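Local coordinates for protein chromatin structure-remodeling complex subunit RSC2 (Saccharomyces cerevisiae, PDB 4BB7) that serves as a subunit of the RSC chromatin-remodelling complex, seen here through its BAH domain, a histone H3-binding module, and takes part in transcription regulation and nucleosome positioning, at residues Y67-Q72 with P124-E129; P44-I49 with G102-I107; E85-G90 with K137-I142; G30-L35 with A147-E152; D78-K83 with I230-D235. All blocks are in the same frame, centred on the assembly; numbering follows the deposited sequence.

Interaction 1. Residues Y67-Q72 with P124-E129; sequences YYRPEQ and PLFVCE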
# COMPACT_ATOMS: atom_id res chain seq x y z
N TYR A 67 10.83 13.04 0.72
CA TYR A 67 12.12 13.71 0.81
C TYR A 67 12.27 14.28 2.21
O TYR A 67 11.45 15.10 2.64
CB TYR A 67 12.23 14.83 -0.23
CG TYR A 67 12.40 14.34 -1.65
CD1 TYR A 67 11.41 13.58 -2.27
CD2 TYR A 67 13.53 14.66 -2.38
CE1 TYR A 67 11.56 13.13 -3.57
CE2 TYR A 67 13.69 14.23 -3.69
CZ TYR A 67 12.70 13.46 -4.27
OH TYR A 67 12.85 13.03 -5.57
N TYR A 68 13.30 13.85 2.92
CA TYR A 68 13.50 14.27 4.31
C TYR A 68 14.10 15.67 4.42
O TYR A 68 14.77 16.15 3.50
CB TYR A 68 14.40 13.28 5.05
CG TYR A 68 13.75 11.95 5.36
CD1 TYR A 68 12.39 11.75 5.15
CD2 TYR A 68 14.49 10.90 5.88
CE1 TYR A 68 11.79 10.54 5.43
CE2 TYR A 68 13.90 9.68 6.17
CZ TYR A 68 12.55 9.50 5.94
OH TYR A 68 11.96 8.29 6.23
N ARG A 69 13.84 16.32 5.54
CA ARG A 69 14.54 17.55 5.89
C ARG A 69 15.70 17.14 6.79
O ARG A 69 15.69 16.05 7.35
CB ARG A 69 13.62 18.52 6.62
CG ARG A 69 12.30 18.79 5.93
CD ARG A 69 11.45 19.72 6.78
NE ARG A 69 10.09 19.89 6.26
CZ ARG A 69 9.67 20.98 5.62
NH1 ARG A 69 10.50 21.99 5.41
NH2 ARG A 69 8.42 21.05 5.19
N PRO A 70 16.71 18.02 6.93
CA PRO A 70 17.91 17.70 7.71
C PRO A 70 17.59 17.15 9.10
O PRO A 70 18.13 16.11 9.50
CB PRO A 70 18.62 19.05 7.83
CG PRO A 70 18.19 19.80 6.61
CD PRO A 70 16.77 19.38 6.36
N GLU A 71 16.73 17.84 9.84
CA GLU A 71 16.39 17.43 11.20
C GLU A 71 15.81 16.02 11.25
O GLU A 71 15.71 15.43 12.32
CB GLU A 71 15.40 18.42 11.82
CG GLU A 71 14.08 18.54 11.07
CD GLU A 71 14.07 19.69 10.07
OE1 GLU A 71 15.16 20.11 9.62
OE2 GLU A 71 12.97 20.17 9.73
N GLN A 72 15.44 15.49 10.09
CA GLN A 72 14.81 14.18 10.02
C GLN A 72 15.78 13.06 9.67
O GLN A 72 15.39 11.91 9.55
CB GLN A 72 13.65 14.21 9.02
CG GLN A 72 12.46 15.04 9.47
CD GLN A 72 11.44 15.26 8.37
OE1 GLN A 72 11.79 15.34 7.19
NE2 GLN A 72 10.17 15.37 8.75
N PRO A 124 6.73 26.81 -1.78
CA PRO A 124 8.08 26.91 -1.21
C PRO A 124 9.16 26.30 -2.10
O PRO A 124 8.92 25.31 -2.79
CB PRO A 124 7.97 26.09 0.09
CG PRO A 124 6.53 26.14 0.44
CD PRO A 124 5.79 26.15 -0.87
N LEU A 125 10.35 26.90 -2.08
CA LEU A 125 11.46 26.43 -2.91
C LEU A 125 12.48 25.63 -2.10
O LEU A 125 13.18 26.18 -1.24
CB LEU A 125 12.14 27.61 -3.61
CG LEU A 125 13.41 27.29 -4.42
CD1 LEU A 125 13.19 26.09 -5.34
CD2 LEU A 125 13.88 28.50 -5.20
N PHE A 126 12.55 24.33 -2.36
CA PHE A 126 13.55 23.47 -1.74
C PHE A 126 14.59 23.06 -2.78
O PHE A 126 14.30 23.09 -3.98
CB PHE A 126 12.91 22.20 -1.16
CG PHE A 126 11.76 22.46 -0.23
CD1 PHE A 126 11.98 22.84 1.08
CD2 PHE A 126 10.45 22.30 -0.67
CE1 PHE A 126 10.91 23.07 1.94
CE2 PHE A 126 9.38 22.52 0.18
CZ PHE A 126 9.61 22.91 1.49
N VAL A 127 15.78 22.68 -2.33
CA VAL A 127 16.80 22.17 -3.24
C VAL A 127 17.31 20.82 -2.75
O VAL A 127 17.43 20.59 -1.55
CB VAL A 127 17.98 23.15 -3.40
CG1 VAL A 127 18.78 23.24 -2.11
CG2 VAL A 127 18.88 22.71 -4.55
N CYS A 128 17.61 19.94 -3.70
CA CYS A 128 18.13 18.62 -3.37
C CYS A 128 19.44 18.35 -4.11
O CYS A 128 19.51 18.47 -5.34
CB CYS A 128 17.10 17.53 -3.68
SG CYS A 128 17.70 15.84 -3.48
N GLU A 129 20.46 18.00 -3.35
CA GLU A 129 21.73 17.57 -3.93
C GLU A 129 21.96 16.09 -3.64
O GLU A 129 22.39 15.33 -4.51
CB GLU A 129 22.88 18.39 -3.38
CG GLU A 129 24.21 18.07 -4.02
CD GLU A 129 25.36 18.83 -3.39
OE1 GLU A 129 25.15 19.42 -2.31
OE2 GLU A 129 26.46 18.85 -3.97

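Interaction 2. Residues P44-I49 with G102-I107; sequences PIVGQI and GKCYVI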
# COMPACT_ATOMS: atom_id res chain seq x y z
N PRO A 44 5.39 20.21 6.81
CA PRO A 44 4.86 19.19 5.89
C PRO A 44 5.93 18.29 5.26
O PRO A 44 7.06 18.71 5.04
CB PRO A 44 4.17 20.02 4.81
CG PRO A 44 3.87 21.32 5.46
CD PRO A 44 5.01 21.57 6.38
N ILE A 45 5.54 17.05 4.98
CA ILE A 45 6.37 16.14 4.21
C ILE A 45 6.52 16.69 2.81
O ILE A 45 5.53 17.00 2.15
CB ILE A 45 5.70 14.76 4.08
CG1 ILE A 45 5.31 14.19 5.45
CG2 ILE A 45 6.60 13.79 3.33
CD1 ILE A 45 4.52 12.90 5.38
N VAL A 46 7.76 16.82 2.34
CA VAL A 46 7.97 17.17 0.95
C VAL A 46 7.99 15.90 0.12
O VAL A 46 8.76 14.98 0.41
CB VAL A 46 9.26 17.96 0.75
CG1 VAL A 46 9.39 18.39 -0.70
CG2 VAL A 46 9.29 19.17 1.67
N GLY A 47 7.15 15.84 -0.91
CA GLY A 47 7.06 14.67 -1.76
C GLY A 47 6.74 14.99 -3.20
O GLY A 47 6.35 16.11 -3.53
N GLN A 48 6.92 14.00 -4.07
CA GLN A 48 6.55 14.13 -5.48
C GLN A 48 5.56 13.04 -5.85
O GLN A 48 5.77 11.87 -5.54
CB GLN A 48 7.78 14.06 -6.38
CG GLN A 48 7.45 14.19 -7.86
CD GLN A 48 8.68 14.20 -8.75
OE1 GLN A 48 9.72 13.63 -8.40
NE2 GLN A 48 8.58 14.86 -9.89
N ILE A 49 4.48 13.42 -6.53
CA ILE A 49 3.43 12.46 -6.90
C ILE A 49 3.84 11.50 -8.02
O ILE A 49 4.06 11.92 -9.16
CB ILE A 49 2.14 13.18 -7.29
CG1 ILE A 49 1.66 14.06 -6.13
CG2 ILE A 49 1.07 12.17 -7.68
CD1 ILE A 49 0.56 15.02 -6.49
N GLY A 102 -0.65 21.57 0.04
CA GLY A 102 -0.14 22.62 -0.83
C GLY A 102 0.86 22.14 -1.85
O GLY A 102 1.35 21.02 -1.79
N LYS A 103 1.16 23.01 -2.81
CA LYS A 103 2.18 22.74 -3.81
C LYS A 103 3.54 23.21 -3.31
O LYS A 103 3.63 24.05 -2.42
CB LYS A 103 1.87 23.48 -5.12
CG LYS A 103 0.78 22.85 -5.96
CD LYS A 103 1.27 21.59 -6.64
CE LYS A 103 0.27 21.10 -7.67
NZ LYS A 103 0.08 22.07 -8.78
N CYS A 104 4.60 22.66 -3.90
CA CYS A 104 5.95 23.16 -3.68
C CYS A 104 6.79 22.84 -4.90
O CYS A 104 6.27 22.39 -5.93
CB CYS A 104 6.58 22.55 -2.42
SG CYS A 104 7.30 20.90 -2.62
N TYR A 105 8.09 23.07 -4.80
CA TYR A 105 9.01 22.71 -5.87
C TYR A 105 10.38 22.33 -5.34
O TYR A 105 10.98 23.06 -4.55
CB TYR A 105 9.13 23.86 -6.87
CG TYR A 105 9.76 23.45 -8.18
CD1 TYR A 105 9.00 22.85 -9.18
CD2 TYR A 105 11.11 23.64 -8.43
CE1 TYR A 105 9.56 22.47 -10.38
CE2 TYR A 105 11.68 23.26 -9.62
CZ TYR A 105 10.90 22.68 -10.60
OH TYR A 105 11.46 22.29 -11.79
N VAL A 106 10.87 21.17 -5.76
CA VAL A 106 12.22 20.73 -5.42
C VAL A 106 13.12 20.81 -6.65
O VAL A 106 12.82 20.22 -7.69
CB VAL A 106 12.23 19.28 -4.88
CG1 VAL A 106 13.66 18.81 -4.64
CG2 VAL A 106 11.41 19.19 -3.60
N ILE A 107 14.21 21.56 -6.54
CA ILE A 107 15.16 21.72 -7.64
C ILE A 107 16.46 20.95 -7.39
O ILE A 107 16.88 20.77 -6.25
CB ILE A 107 15.46 23.21 -7.93
CG1 ILE A 107 16.17 23.37 -9.28
CG2 ILE A 107 16.30 23.81 -6.82
CD1 ILE A 107 16.43 24.81 -9.66

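Interaction 3. Residues E85-G90 with K137-I142; sequences EVMKTG and KIFNKI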
# COMPACT_ATOMS: atom_id res chain seq x y z
N GLU A 85 17.14 22.83 2.18
CA GLU A 85 17.64 21.60 1.57
C GLU A 85 16.79 20.40 1.96
O GLU A 85 16.33 20.31 3.10
CB GLU A 85 19.10 21.34 1.96
CG GLU A 85 19.62 20.01 1.41
CD GLU A 85 21.10 19.77 1.68
OE1 GLU A 85 21.79 20.71 2.14
OE2 GLU A 85 21.57 18.64 1.43
N VAL A 86 16.59 19.50 1.01
CA VAL A 86 15.94 18.22 1.27
C VAL A 86 16.74 17.08 0.64
O VAL A 86 17.51 17.29 -0.29
CB VAL A 86 14.49 18.17 0.73
CG1 VAL A 86 13.67 19.31 1.31
CG2 VAL A 86 14.47 18.20 -0.79
N MET A 87 16.56 15.87 1.17
CA MET A 87 17.22 14.69 0.64
C MET A 87 16.18 13.67 0.16
O MET A 87 15.12 13.54 0.77
CB MET A 87 18.12 14.04 1.69
CG MET A 87 19.47 14.73 1.90
SD MET A 87 19.34 16.31 2.74
CE MET A 87 18.54 15.83 4.27
N LYS A 88 16.50 12.96 -0.92
CA LYS A 88 15.61 11.94 -1.47
C LYS A 88 15.76 10.62 -0.71
O LYS A 88 16.87 10.20 -0.38
CB LYS A 88 15.90 11.70 -2.95
CG LYS A 88 15.05 10.61 -3.58
CD LYS A 88 15.60 10.21 -4.94
CE LYS A 88 14.62 9.31 -5.67
NZ LYS A 88 14.30 8.09 -4.89
N THR A 89 14.64 9.96 -0.46
CA THR A 89 14.64 8.70 0.28
C THR A 89 14.08 7.55 -0.56
O THR A 89 13.65 7.73 -1.70
CB THR A 89 13.84 8.81 1.59
OG1 THR A 89 12.45 9.01 1.31
CG2 THR A 89 14.35 9.98 2.42
N GLY A 90 14.07 6.36 0.03
CA GLY A 90 13.53 5.19 -0.63
C GLY A 90 12.09 4.95 -0.23
O GLY A 90 11.55 3.87 -0.45
N LYS A 137 22.69 5.11 6.65
CA LYS A 137 22.77 6.54 6.94
C LYS A 137 23.87 7.20 6.11
O LYS A 137 24.68 7.98 6.63
CB LYS A 137 23.00 6.77 8.44
CG LYS A 137 22.08 5.95 9.34
CD LYS A 137 20.63 6.10 8.94
CE LYS A 137 19.71 5.38 9.90
NZ LYS A 137 20.03 3.93 10.01
N ILE A 138 23.88 6.90 4.82
CA ILE A 138 24.85 7.46 3.89
C ILE A 138 24.19 8.50 3.00
O ILE A 138 23.08 8.29 2.51
CB ILE A 138 25.44 6.36 2.98
CG1 ILE A 138 26.28 5.38 3.79
CG2 ILE A 138 26.27 6.98 1.87
CD1 ILE A 138 27.46 6.03 4.49
N PHE A 139 24.87 9.61 2.78
CA PHE A 139 24.43 10.60 1.81
C PHE A 139 25.22 10.38 0.51
O PHE A 139 26.44 10.33 0.54
CB PHE A 139 24.67 12.02 2.31
CG PHE A 139 23.81 12.42 3.49
CD1 PHE A 139 24.12 11.99 4.77
CD2 PHE A 139 22.72 13.25 3.32
CE1 PHE A 139 23.33 12.36 5.85
CE2 PHE A 139 21.93 13.63 4.40
CZ PHE A 139 22.24 13.18 5.66
N ASN A 140 24.51 10.24 -0.60
CA ASN A 140 25.15 10.08 -1.91
C ASN A 140 24.72 11.17 -2.88
O ASN A 140 23.53 11.36 -3.12
CB ASN A 140 24.84 8.71 -2.51
CG ASN A 140 25.52 7.58 -1.76
OD1 ASN A 140 24.86 6.68 -1.24
ND2 ASN A 140 26.85 7.62 -1.70
N LYS A 141 25.70 11.88 -3.44
CA LYS A 141 25.39 12.94 -4.40
C LYS A 141 24.68 12.38 -5.62
O LYS A 141 25.06 11.34 -6.14
CB LYS A 141 26.67 13.67 -4.84
CG LYS A 141 26.42 14.79 -5.83
CD LYS A 141 27.72 15.41 -6.31
CE LYS A 141 27.47 16.56 -7.27
NZ LYS A 141 26.79 17.71 -6.61
N ILE A 142 23.65 13.09 -6.08
CA ILE A 142 22.87 12.63 -7.22
C ILE A 142 23.39 13.24 -8.53
O ILE A 142 23.41 14.46 -8.69
CB ILE A 142 21.37 12.95 -7.05
CG1 ILE A 142 20.92 12.62 -5.62
CG2 ILE A 142 20.54 12.17 -8.07
CD1 ILE A 142 19.47 12.95 -5.33

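Interaction 4. Residues G30-L35 with A147-E152; sequences GDWALL and ACLPEE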
# COMPACT_ATOMS: atom_id res chain seq x y z
N GLY A 30 4.17 13.62 -11.10
CA GLY A 30 5.39 14.34 -11.39
C GLY A 30 5.43 15.67 -10.66
O GLY A 30 6.41 16.40 -10.73
N ASP A 31 4.34 15.96 -9.95
CA ASP A 31 4.21 17.21 -9.21
C ASP A 31 4.90 17.15 -7.85
O ASP A 31 4.83 16.14 -7.16
CB ASP A 31 2.73 17.55 -9.00
CG ASP A 31 2.32 18.82 -9.69
OD1 ASP A 31 3.21 19.59 -10.11
OD2 ASP A 31 1.10 19.06 -9.81
N TRP A 32 5.55 18.25 -7.48
CA TRP A 32 6.09 18.39 -6.13
C TRP A 32 5.04 19.01 -5.22
O TRP A 32 4.43 20.02 -5.57
CB TRP A 32 7.35 19.26 -6.14
CG TRP A 32 8.45 18.73 -7.00
CD1 TRP A 32 8.74 19.10 -8.29
CD2 TRP A 32 9.42 17.74 -6.64
NE1 TRP A 32 9.83 18.40 -8.75
CE2 TRP A 32 10.27 17.56 -7.76
CE3 TRP A 32 9.66 16.99 -5.49
CZ2 TRP A 32 11.33 16.66 -7.75
CZ3 TRP A 32 10.72 16.10 -5.48
CH2 TRP A 32 11.54 15.94 -6.61
N ALA A 33 4.81 18.41 -4.06
CA ALA A 33 3.81 18.94 -3.14
C ALA A 33 4.12 18.69 -1.67
O ALA A 33 5.11 18.04 -1.33
CB ALA A 33 2.43 18.39 -3.49
N LEU A 34 3.27 19.24 -0.81
CA LEU A 34 3.41 19.10 0.63
C LEU A 34 2.30 18.20 1.18
O LEU A 34 1.12 18.37 0.85
CB LEU A 34 3.34 20.48 1.29
CG LEU A 34 4.20 21.57 0.65
CD1 LEU A 34 3.84 22.94 1.22
CD2 LEU A 34 5.68 21.27 0.83
N LEU A 35 2.69 17.24 2.01
CA LEU A 35 1.73 16.33 2.61
C LEU A 35 1.69 16.52 4.11
O LEU A 35 2.72 16.74 4.74
CB LEU A 35 2.08 14.88 2.25
CG LEU A 35 1.84 14.50 0.79
CD1 LEU A 35 2.72 13.34 0.36
CD2 LEU A 35 0.36 14.19 0.55
N ALA A 147 16.66 10.00 -13.16
CA ALA A 147 16.43 8.65 -12.65
C ALA A 147 15.68 8.65 -11.32
O ALA A 147 15.27 7.60 -10.83
CB ALA A 147 17.75 7.90 -12.52
N CYS A 148 15.51 9.83 -10.73
CA CYS A 148 14.80 9.95 -9.46
C CYS A 148 13.34 10.32 -9.67
O CYS A 148 12.55 10.34 -8.73
CB CYS A 148 15.47 11.00 -8.57
SG CYS A 148 17.15 10.58 -8.05
N LEU A 149 12.98 10.60 -10.92
CA LEU A 149 11.66 11.11 -11.24
C LEU A 149 10.70 10.00 -11.65
O LEU A 149 11.12 8.87 -11.89
CB LEU A 149 11.77 12.14 -12.36
CG LEU A 149 12.82 13.23 -12.14
CD1 LEU A 149 12.94 14.12 -13.36
CD2 LEU A 149 12.49 14.05 -10.91
N PRO A 150 9.40 10.32 -11.72
CA PRO A 150 8.45 9.35 -12.28
C PRO A 150 8.75 9.14 -13.76
O PRO A 150 9.14 10.08 -14.46
CB PRO A 150 7.09 10.04 -12.11
CG PRO A 150 7.31 11.04 -11.02
CD PRO A 150 8.72 11.51 -11.19
N GLU A 151 8.58 7.91 -14.23
CA GLU A 151 8.89 7.56 -15.61
C GLU A 151 8.27 8.53 -16.61
O GLU A 151 8.93 8.96 -17.56
CB GLU A 151 8.42 6.13 -15.90
CG GLU A 151 8.70 5.68 -17.32
CD GLU A 151 8.11 4.32 -17.61
OE1 GLU A 151 7.78 3.59 -16.64
OE2 GLU A 151 7.97 3.97 -18.80
N GLU A 152 7.02 8.89 -16.38
CA GLU A 152 6.26 9.72 -17.32
C GLU A 152 6.94 11.04 -17.70
O GLU A 152 6.83 11.48 -18.84
CB GLU A 152 4.86 10.00 -16.78

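Interaction 5. Residues D78-K83 with I230-D235; sequences DRLFYK and IIRPND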
# COMPACT_ATOMS: atom_id res chain seq x y z
N ASP A 78 28.75 17.69 12.33
CA ASP A 78 29.38 18.82 11.65
C ASP A 78 28.93 18.93 10.19
O ASP A 78 29.56 19.64 9.40
CB ASP A 78 30.91 18.74 11.74
CG ASP A 78 31.47 17.52 11.04
OD1 ASP A 78 30.85 16.44 11.13
OD2 ASP A 78 32.53 17.64 10.39
N ARG A 79 27.84 18.25 9.84
CA ARG A 79 27.31 18.34 8.49
C ARG A 79 26.64 19.69 8.23
O ARG A 79 25.96 20.24 9.09
CB ARG A 79 26.34 17.19 8.18
CG ARG A 79 25.89 17.16 6.73
CD ARG A 79 25.39 15.78 6.29
NE ARG A 79 25.01 15.77 4.88
CZ ARG A 79 25.72 15.19 3.91
NH1 ARG A 79 26.85 14.57 4.19
NH2 ARG A 79 25.29 15.24 2.66
N LEU A 80 26.84 20.22 7.03
CA LEU A 80 26.24 21.49 6.63
C LEU A 80 25.10 21.26 5.65
O LEU A 80 25.06 20.24 4.96
CB LEU A 80 27.30 22.41 6.01
CG LEU A 80 28.43 22.84 6.94
CD1 LEU A 80 29.51 23.58 6.17
CD2 LEU A 80 27.87 23.68 8.08
N PHE A 81 24.19 22.22 5.57
CA PHE A 81 23.01 22.10 4.72
C PHE A 81 22.67 23.43 4.07
O PHE A 81 22.95 24.49 4.64
CB PHE A 81 21.80 21.63 5.53
CG PHE A 81 21.99 20.30 6.20
CD1 PHE A 81 21.74 19.12 5.51
CD2 PHE A 81 22.40 20.23 7.52
CE1 PHE A 81 21.91 17.90 6.13
CE2 PHE A 81 22.57 19.01 8.14
CZ PHE A 81 22.32 17.84 7.44
N TYR A 82 22.07 23.38 2.89
CA TYR A 82 21.58 24.60 2.25
C TYR A 82 20.31 25.05 2.95
O TYR A 82 19.65 24.25 3.63
CB TYR A 82 21.31 24.36 0.77
CG TYR A 82 22.52 23.86 0.01
CD1 TYR A 82 23.53 24.73 -0.39
CD2 TYR A 82 22.65 22.51 -0.31
CE1 TYR A 82 24.63 24.27 -1.08
CE2 TYR A 82 23.75 22.04 -1.00
CZ TYR A 82 24.74 22.92 -1.38
OH TYR A 82 25.83 22.46 -2.07
N LYS A 83 19.97 26.32 2.80
CA LYS A 83 18.68 26.80 3.26
C LYS A 83 17.60 26.12 2.42
O LYS A 83 17.62 26.21 1.19
CB LYS A 83 18.58 28.32 3.15
CG LYS A 83 17.23 28.88 3.56
CD LYS A 83 17.31 30.35 3.91
CE LYS A 83 18.21 30.57 5.13
NZ LYS A 83 18.23 32.01 5.56
N ILE A 230 30.66 27.48 -2.35
CA ILE A 230 30.06 27.33 -1.02
C ILE A 230 30.70 28.26 0.01
O ILE A 230 31.91 28.47 0.01
CB ILE A 230 30.14 25.87 -0.53
CG1 ILE A 230 29.05 25.04 -1.22
CG2 ILE A 230 29.99 25.79 0.98
CD1 ILE A 230 29.13 23.56 -0.93
N ILE A 231 29.85 28.81 0.88
CA ILE A 231 30.30 29.65 1.98
C ILE A 231 29.86 29.05 3.31
O ILE A 231 28.67 28.99 3.60
CB ILE A 231 29.73 31.08 1.87
CG1 ILE A 231 30.48 31.87 0.79
CG2 ILE A 231 29.84 31.80 3.20
CD1 ILE A 231 30.21 31.41 -0.62
N ARG A 232 30.82 28.61 4.11
CA ARG A 232 30.50 28.03 5.40
C ARG A 232 30.20 29.10 6.45
O ARG A 232 30.49 30.28 6.23
CB ARG A 232 31.64 27.12 5.86
CG ARG A 232 31.87 25.92 4.96
CD ARG A 232 32.84 24.93 5.57
NE ARG A 232 34.23 25.35 5.41
CZ ARG A 232 35.27 24.59 5.75
NH1 ARG A 232 35.08 23.39 6.29
NH2 ARG A 232 36.51 25.04 5.57
N PRO A 233 29.62 28.70 7.59
CA PRO A 233 29.34 29.62 8.70
C PRO A 233 30.58 30.38 9.18
O PRO A 233 31.68 29.83 9.15
CB PRO A 233 28.84 28.69 9.80
CG PRO A 233 28.26 27.54 9.08
CD PRO A 233 29.11 27.35 7.86
N ASN A 234 30.39 31.62 9.62
CA ASN A 234 31.46 32.46 10.14
C ASN A 234 32.43 32.94 9.07
O ASN A 234 33.29 33.78 9.34
CB ASN A 234 32.25 31.73 11.24
CG ASN A 234 31.42 31.47 12.47
OD1 ASN A 234 30.19 31.38 12.39
ND2 ASN A 234 32.08 31.35 13.61
N ASP A 235 32.28 32.42 7.86
CA ASP A 235 33.17 32.77 6.77
C ASP A 235 32.54 33.85 5.89
O ASP A 235 32.49 33.72 4.67
CB ASP A 235 33.49 31.52 5.94
CG ASP A 235 34.62 31.74 4.96
OD1 ASP A 235 35.58 32.46 5.30
OD2 ASP A 235 34.53 31.21 3.83

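Interaction 1. Residues Y67-Q72 with P124-E129
Y67, on strand 60-68, and R69, just past its end, reach toward C128 and F126 of strand 125-128; both strands lie in the mixed six-stranded sheet at the heart of the BAH domain. They are not neighbours in that sheet, and side chains alone bridge the gap, with Y67 and C128 still 8.8 Å apart at their CA atoms. The R69 chain runs straight from CG to NE (chi2 177°, chi3 -173°), which carries its guanidinium out to the F126 ring. NH1 of R69 stands 3.7 Å from CE1 of F126, and the two planes are turned 81° against each other, nearly perpendicular; the approach is oblique and is not a flat stack. The other terminal nitrogen, NH2, is tied to the backbone O of P44, which gives the charged end a fixed polar partner while NH1 rests by the ring. At the backbone end, N of R69 donates an almost straight bond of 2.8 Å to OE1 of Q72, which pins the Q72 amide against the main chain just past the strand; the donor is tilted somewhat from the carbonyl plane. Deeper in, the Y67 ring meets W32 edge-to-face. C128 comes to another part of its rim, the sulfur near the ring plane, with C128 SG 4.3 Å from Y67 CE2.

Interaction 2. Residues P44-I49 with G102-I107
Across the curled BAH sheet, strand 45-54 meets strand 100-108 through its buried side chains, and V46 is the residue that spans the distance. One methyl does the touching: CG1 of V46 lies 3.6 Å from CG2 of V106 and 3.8 Å from SG of C104, bearing on two residues of the opposing segment at once. The valine holds this branch anti to its own N (chi1 -176°), which turns CG1 to the pair; V106 answers with CG2, the branch beside its backbone N. The two valines slant across one another. The C104 sulfur sits between its own N and carbonyl carbon (chi1 82°) and from there meets the same methyl. Strand 32-35 runs between these two strands in the mixed six-stranded sheet, and the sheet is bent enough for the three buried, apolar side chains to meet over it, with 7.8 Å between the CA atoms of V46 and C104. Backbone bonds join I45 to L35 and G47 to A33, while V46 itself pairs with Y67 on the other flank. W32 and C128 both lie against V106, and F126 of strand 125-128 packs on V46 and C104 together.

Interaction 3. Residues E85-G90 with K137-I142
M87 lies against the edge of the F139 ring. Its CG comes closest, 3.7 Å from CE2 of F139, and its CE sits 4.0 Å from the same carbon. SD of M87 lies 5.4 Å from the centroid of the F139 ring and 86° off the ring normal, a Met-aromatic contact made at the rim of the ring. The methionine is folded at both outer torsions (chi2 72°, chi3 58°), which curls the thioether back until CG, SD and CE all gather around CE2. With CG, SD and CE gone, as in an alanine here, the phenylalanine edge would probably face a gap and the ring would be freer to move. A second, looser touch joins CB of K88 to CD1 of I142 at 4.5 Å. The lysine's polar end leads off elsewhere: NZ bonds to the hydroxyl of Y92 and only weakly to O of T89.

Further out, F139 also meets the guanidinium of R79 in a cation-pi contact and the ring of Y132 with planes inclined to each other. A backbone pairing of K88 with Y132 ties the two parts together, and one of N140 with R131 holds strand 138-141 to strand 130-133 as a two-stranded antiparallel sheet. K137 and I138 both face N133 in a G1 beta bulge. The contact thus lays this bulged beta hairpin against strand 87-96, an outer strand of the six-stranded BAH sheet.

Interaction 4. Residues G30-L35 with A147-E152
G30 and P150 meet at the closest point of the two backbones, 5.9 Å between their CA atoms. The proline ring comes in with CG, which lies 3.8 Å from CA of G30 and 4.1 Å from N of G30, and the pyrrolidine rests against bare main chain. At the glycine's phi of 94° and psi of -3°, a CB would collide with the carbonyl O of the preceding residue, reason enough for a glycine at this point. Its own O is taken by NE2 of Q48. L149, just before the proline, provides the other touch. Its CD2 methyl stands 4.3 Å from CZ2 of W32, a light apolar meeting on the six-membered part of the indole, which the methyl approaches obliquely. This tryptophan is buried and engaged on other fronts, meeting the ring of Y105 edge-to-face and touching W145.

The pairing brings a loop that follows strand 138-141 back to the start of strand 32-35, more than a hundred residues earlier in the chain. Strand 32-35 lies between strands 45-54 and 100-108 in the six-stranded sheet of the BAH domain, and the loop reaches strand 45-54 too, with P150 lying on Q48 and F50 and L149 also touching Q48.

Interaction 5. Residues D78-K83 with I230-D235
L80 and R232 form the close part of this contact. CD1 of L80 sits 3.5 Å from CG and 3.6 Å from CD of R232, pressed on the aliphatic stem of the arginine, and the two side chains cross at about a right angle. The other methyl, CD2 of L80, lies 3.9 Å from CD of P233; CD1 bears chiefly on R232, CD2 on P233. Cutting the leucine back to an alanine takes both methyls away and is likely to leave the arginine stem and the proline ring without this apolar partner, with a gap between the two segments. The arginine bends at chi3 (-80°) beyond its stem, and its NH1 reaches the backbone O atoms of S223 and Y220.

The other half is lighter. CD1 of I230 stands 3.7 Å from OH of Y82 but 4.5 Å from its CZ, touching the phenol end obliquely. That hydroxyl has its polar partner in OE1 of E129, while the ring stacks on F109 and meets K170 in a cation-pi contact. L80, Y82 and I230 are buried, but the R232 and P233 end is partly open, and N234 and D235 are exposed on a type II turn from R232 to D235, closed by a backbone bond from N of D235 to O of R232. The weakly bonded strand 80-82 and strand 230-231 pair with the same strand, 166-172, the former antiparallel and the latter parallel, in a branched mixed sheet beside the BAH core.

Overall arrangement
Interactions 1 and 2 are buried at the six-stranded sheet and share its strands: 60-68 neighbours 45-54, and 125-128 neighbours 100-108. Interaction 2 is purely apolar, whereas interaction 1 adds a charged group beside a ring. Interactions 3 and 4 are only partly buried, the former bringing a hairpin and the latter a loop to the same sheet. A salt bridge from E129 to K141 ties interaction 1 to interaction 3, and a backbone bond between G30 and I49 joins interaction 4 to interaction 2. Interaction 5 is buried too, but in the smaller sheet, away from the chain centre, its centre about 28 Å from that of interaction 4; there aliphatic branches pack on an arginine stem and a proline.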